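Local coordinates for protein isoflavone reductase (Medicago sativa, PDB 2GAS) that reduces achiral isoflavones to chiral isoflavanones with NADPH, giving the penultimate intermediate of the alfalfa phytoalexin (-)-medicarpin, at residues A[70-73]-A[74-78]; A[39-42]-A[43-46]. All blocks are in the same frame, centred on the assembly; numbering follows the deposited sequence.

Both contacts belong to the NADP-binding Rossmann-type part of the reductase, and each lies at one end of a helix that connects strands of the parallel sheet 58-61, 29-33, 5-8, 79-82, 107-109. Contact 2 comes first along the chain and starts helix 42-54; contact 1 follows it and ends helix 67-74. They do not touch: their centres are 25 Å apart and their nearest atoms about 15 Å. Contact 2 is the one beside the probable NADP(+) site, with the side chain of Lys45 about 5 Å from those of Thr11 and Arg34. In contact 1, the side chain of Leu70 is about 10 Å from those of Pro10 and Arg34.

Contact 1. Residues A[70-73]-A[74-78]; sequences LVKA and IKQVD
Leu70 and Ile74 lie side by side, one helical turn apart, where helix 67-74 of the Rossmann-type fold runs out and a type I beta turn from Ile74 to Val77 leads the chain toward strand 79-82. Their methyls CD2 of Leu70 and CD1 of Ile74 meet at 4.0 Å, on the side covered by helix 92-102, while Ala73 touches Leu60 and Leu32 of the sheet. The carbonyls of Leu70 to Ala73 each find a donor. Leu70 O takes the N-H of Ile74 in an almost straight bond, and Val71 O receives Lys75 N at 3.0 Å. Ala73 O is met one residue early, by Gln76 N at 3.0 Å. Lys72 O is served by a side chain: Gln76 NE2 reaches it at 3.0 Å with an N-H...O angle of 171°. The acceptor lies in the plane of the Gln76 amide, but the amide nitrogen sits well above the carbonyl plane of Lys72. Gln76 CG is anti to its own carbonyl carbon (chi1 -61°), and the chain beyond it runs extended, back over the helix end. An alanine at this position is likely to leave Lys72 O without its side-chain donor and the nearby water without one of its two links. Elsewhere on the turn, Val71 CG1 lies along the aliphatic part of Lys75. Ile74 O takes Val77 N at 3.2 Å, which closes the turn, and also Asn104 ND2; Gln76 O takes Lys4 NZ. The Lys72 chain turns at its last torsion (chi4 -61°), and a single water accepts from both Lys72 NZ at 2.8 Å and Gln76 NE2 at 2.7 Å.

Contact 2. Residues A[39-42]-A[43-46]; sequences AANP and ETKE
Asn41 crosses Thr44 at about a right angle, its CG 3.7 Å from Thr44 OG1, as the chain enters helix 42-54. Asn41 occupies the N-cap position. With CG anti to the backbone N (chi1 -174°), its side chain folds back over the first turn, where the backbone nitrogens of Glu43 and Thr44 have no helical carbonyl one turn earlier to bond to. The helical bonds begin with the carbonyl of the cap residue. Lys45 N donates to Asn41 O at 3.1 Å, and Glu46 N to Pro42 O at 3.0 Å. Pro42 suits the first position of the helix, since a proline nitrogen has no hydrogen to offer and none is needed there. Before the cap, Ala40 CB approaches Lys45 CD at 4.3 Å, a light apolar touch beside a lysine that runs fully extended past it. Ala40 N bonds to Thr38 OG1 in the loop just before. Farther along, the carboxylates of Glu46 and Asp50 come close, probably at some electrostatic cost. The whole turn is at the surface, at the end of the loop that joins strand 29-33 to helix 42-54, and the Lys45 side chain lies about 5 Å from those of Thr11, in the loop between strand 5-8 and helix 15-25, and Arg34, just after strand 29-33, both probable NADP(+)-binding residues.

Contact 1. Residues A[70-73]-A[74-78]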
loop_
_atom_site.group_PDB
_atom_site.type_symbol
_atom_site.label_atom_id
_atom_site.label_comp_id
_atom_site.label_asym_id
_atom_site.label_seq_id
_atom_site.Cartn_x
_atom_site.Cartn_y
_atom_site.Cartn_z
ATOM N N LEU A 70 -7.372 9.447 20.839
ATOM C CA LEU A 70 -6.537 8.388 20.276
ATOM C C LEU A 70 -6.292 7.277 21.290
ATOM O O LEU A 70 -6.525 6.102 21.005
ATOM C CB LEU A 70 -5.192 8.955 19.825
ATOM C CG LEU A 70 -4.895 8.992 18.327
ATOM C CD1 LEU A 70 -3.461 9.453 18.127
ATOM C CD2 LEU A 70 -5.096 7.608 17.713
ATOM N N VAL A 71 -5.812 7.651 22.473
ATOM C CA VAL A 71 -5.544 6.679 23.522
ATOM C C VAL A 71 -6.818 5.927 23.896
ATOM O O VAL A 71 -6.801 4.709 24.048
ATOM C CB VAL A 71 -4.975 7.357 24.791
ATOM C CG1 VAL A 71 -4.827 6.335 25.905
ATOM C CG2 VAL A 71 -3.635 8.007 24.482
ATOM N N LYS A 72 -7.923 6.654 24.033
ATOM C CA LYS A 72 -9.198 6.042 24.397
ATOM C C LYS A 72 -9.660 5.002 23.383
ATOM O O LYS A 72 -10.197 3.959 23.753
ATOM C CB LYS A 72 -10.281 7.118 24.548
ATOM C CG LYS A 72 -11.648 6.561 24.927
ATOM C CD LYS A 72 -12.695 7.662 25.026
ATOM C CE LYS A 72 -14.061 7.092 25.394
ATOM N NZ LYS A 72 -14.573 6.123 24.378
ATOM N N ALA A 73 -9.445 5.291 22.103
ATOM C CA ALA A 73 -9.843 4.378 21.040
ATOM C C ALA A 73 -8.944 3.149 21.025
ATOM O O ALA A 73 -9.421 2.017 20.964
ATOM C CB ALA A 73 -9.774 5.089 19.691
ATOM N N ILE A 74 -7.637 3.384 21.087
ATOM C CA ILE A 74 -6.659 2.305 21.057
ATOM C C ILE A 74 -6.796 1.326 22.223
ATOM O O ILE A 74 -6.546 0.129 22.068
ATOM C CB ILE A 74 -5.225 2.884 21.009
ATOM C CG1 ILE A 74 -5.024 3.632 19.687
ATOM C CG2 ILE A 74 -4.200 1.775 21.156
ATOM C CD1 ILE A 74 -3.691 4.347 19.567
ATOM N N LYS A 75 -7.202 1.823 23.387
ATOM C CA LYS A 75 -7.374 0.955 24.549
ATOM C C LYS A 75 -8.481 -0.075 24.345
ATOM O O LYS A 75 -8.550 -1.079 25.058
ATOM C CB LYS A 75 -7.694 1.788 25.793
ATOM C CG LYS A 75 -6.493 2.428 26.450
ATOM C CD LYS A 75 -6.926 3.263 27.643
ATOM C CE LYS A 75 -5.785 3.464 28.615
ATOM N NZ LYS A 75 -5.381 2.163 29.229
ATOM N N GLN A 76 -9.341 0.164 23.362
ATOM C CA GLN A 76 -10.453 -0.741 23.097
ATOM C C GLN A 76 -10.153 -1.850 22.092
ATOM O O GLN A 76 -10.980 -2.733 21.885
ATOM C CB GLN A 76 -11.661 0.059 22.608
ATOM C CG GLN A 76 -12.166 1.087 23.602
ATOM C CD GLN A 76 -13.258 1.964 23.023
ATOM O OE1 GLN A 76 -14.355 1.494 22.716
ATOM N NE2 GLN A 76 -12.960 3.247 22.863
ATOM N N VAL A 77 -8.973 -1.814 21.480
ATOM C CA VAL A 77 -8.620 -2.810 20.476
ATOM C C VAL A 77 -7.299 -3.526 20.745
ATOM O O VAL A 77 -6.605 -3.231 21.718
ATOM C CB VAL A 77 -8.555 -2.160 19.079
ATOM C CG1 VAL A 77 -9.894 -1.512 18.748
ATOM C CG2 VAL A 77 -7.437 -1.118 19.045
ATOM N N ASP A 78 -6.966 -4.467 19.866
ATOM C CA ASP A 78 -5.742 -5.255 19.974
ATOM C C ASP A 78 -4.722 -4.901 18.891
ATOM O O ASP A 78 -3.520 -4.873 19.143
ATOM C CB ASP A 78 -6.066 -6.745 19.848
ATOM C CG ASP A 78 -7.007 -7.233 20.926
ATOM O OD1 ASP A 78 -8.089 -7.760 20.583
ATOM O OD2 ASP A 78 -6.655 -7.097 22.111
HETATM O O HOH W 1 -13.662 5.670 21.815
#

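Contact 2. Residues A[39-42]-A[43-46]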
loop_
_atom_site.group_PDB
_atom_site.type_symbol
_atom_site.label_atom_id
_atom_site.label_comp_id
_atom_site.label_asym_id
_atom_site.label_seq_id
_atom_site.Cartn_x
_atom_site.Cartn_y
_atom_site.Cartn_z
ATOM N N ALA A 39 -13.505 18.939 5.151
ATOM C CA ALA A 39 -13.607 19.105 3.707
ATOM C C ALA A 39 -13.587 17.777 2.941
ATOM O O ALA A 39 -13.526 17.768 1.714
ATOM C CB ALA A 39 -12.486 20.025 3.205
ATOM N N ALA A 40 -13.646 16.659 3.660
ATOM C CA ALA A 40 -13.642 15.346 3.017
ATOM C C ALA A 40 -14.824 15.211 2.058
ATOM O O ALA A 40 -15.901 15.744 2.323
ATOM C CB ALA A 40 -13.706 14.240 4.073
ATOM N N ASN A 41 -14.626 14.509 0.944
ATOM C CA ASN A 41 -15.715 14.317 -0.014
ATOM C C ASN A 41 -16.888 13.748 0.782
ATOM O O ASN A 41 -16.785 12.665 1.358
ATOM C CB ASN A 41 -15.299 13.335 -1.106
ATOM C CG ASN A 41 -16.333 13.216 -2.203
ATOM O OD1 ASN A 41 -16.110 13.647 -3.341
ATOM N ND2 ASN A 41 -17.476 12.634 -1.872
ATOM N N PRO A 42 -18.019 14.471 0.821
ATOM C CA PRO A 42 -19.201 14.026 1.567
ATOM C C PRO A 42 -19.925 12.782 1.061
ATOM O O PRO A 42 -20.473 12.023 1.860
ATOM C CB PRO A 42 -20.096 15.263 1.552
ATOM C CG PRO A 42 -19.799 15.858 0.218
ATOM C CD PRO A 42 -18.281 15.757 0.148
ATOM N N GLU A 43 -19.949 12.567 -0.249
ATOM C CA GLU A 43 -20.632 11.385 -0.758
ATOM C C GLU A 43 -19.846 10.132 -0.418
ATOM O O GLU A 43 -20.411 9.153 0.058
ATOM C CB GLU A 43 -20.847 11.468 -2.271
ATOM C CG GLU A 43 -21.637 12.684 -2.703
ATOM C CD GLU A 43 -22.218 12.543 -4.093
ATOM O OE1 GLU A 43 -21.699 11.732 -4.895
ATOM O OE2 GLU A 43 -23.191 13.258 -4.389
ATOM N N THR A 44 -18.536 10.167 -0.640
ATOM C CA THR A 44 -17.704 9.007 -0.345
ATOM C C THR A 44 -17.700 8.694 1.148
ATOM O O THR A 44 -17.874 7.546 1.554
ATOM C CB THR A 44 -16.258 9.233 -0.831
ATOM O OG1 THR A 44 -16.272 9.491 -2.238
ATOM C CG2 THR A 44 -15.397 8.003 -0.552
ATOM N N LYS A 45 -17.522 9.717 1.974
ATOM C CA LYS A 45 -17.492 9.507 3.415
ATOM C C LYS A 45 -18.810 8.904 3.900
ATOM O O LYS A 45 -18.827 7.876 4.580
ATOM C CB LYS A 45 -17.216 10.831 4.131
ATOM C CG LYS A 45 -17.081 10.708 5.636
ATOM C CD LYS A 45 -16.613 12.024 6.242
ATOM C CE LYS A 45 -16.462 11.925 7.747
ATOM N NZ LYS A 45 -15.919 13.189 8.324
ATOM N N GLU A 46 -19.910 9.542 3.523
ATOM C CA GLU A 46 -21.241 9.102 3.912
ATOM C C GLU A 46 -21.530 7.672 3.452
ATOM O O GLU A 46 -21.975 6.833 4.238
ATOM C CB GLU A 46 -22.275 10.065 3.326
ATOM C CG GLU A 46 -23.343 10.518 4.299
ATOM C CD GLU A 46 -24.433 9.488 4.485
ATOM O OE1 GLU A 46 -25.104 9.151 3.486
ATOM O OE2 GLU A 46 -24.623 9.018 5.628
#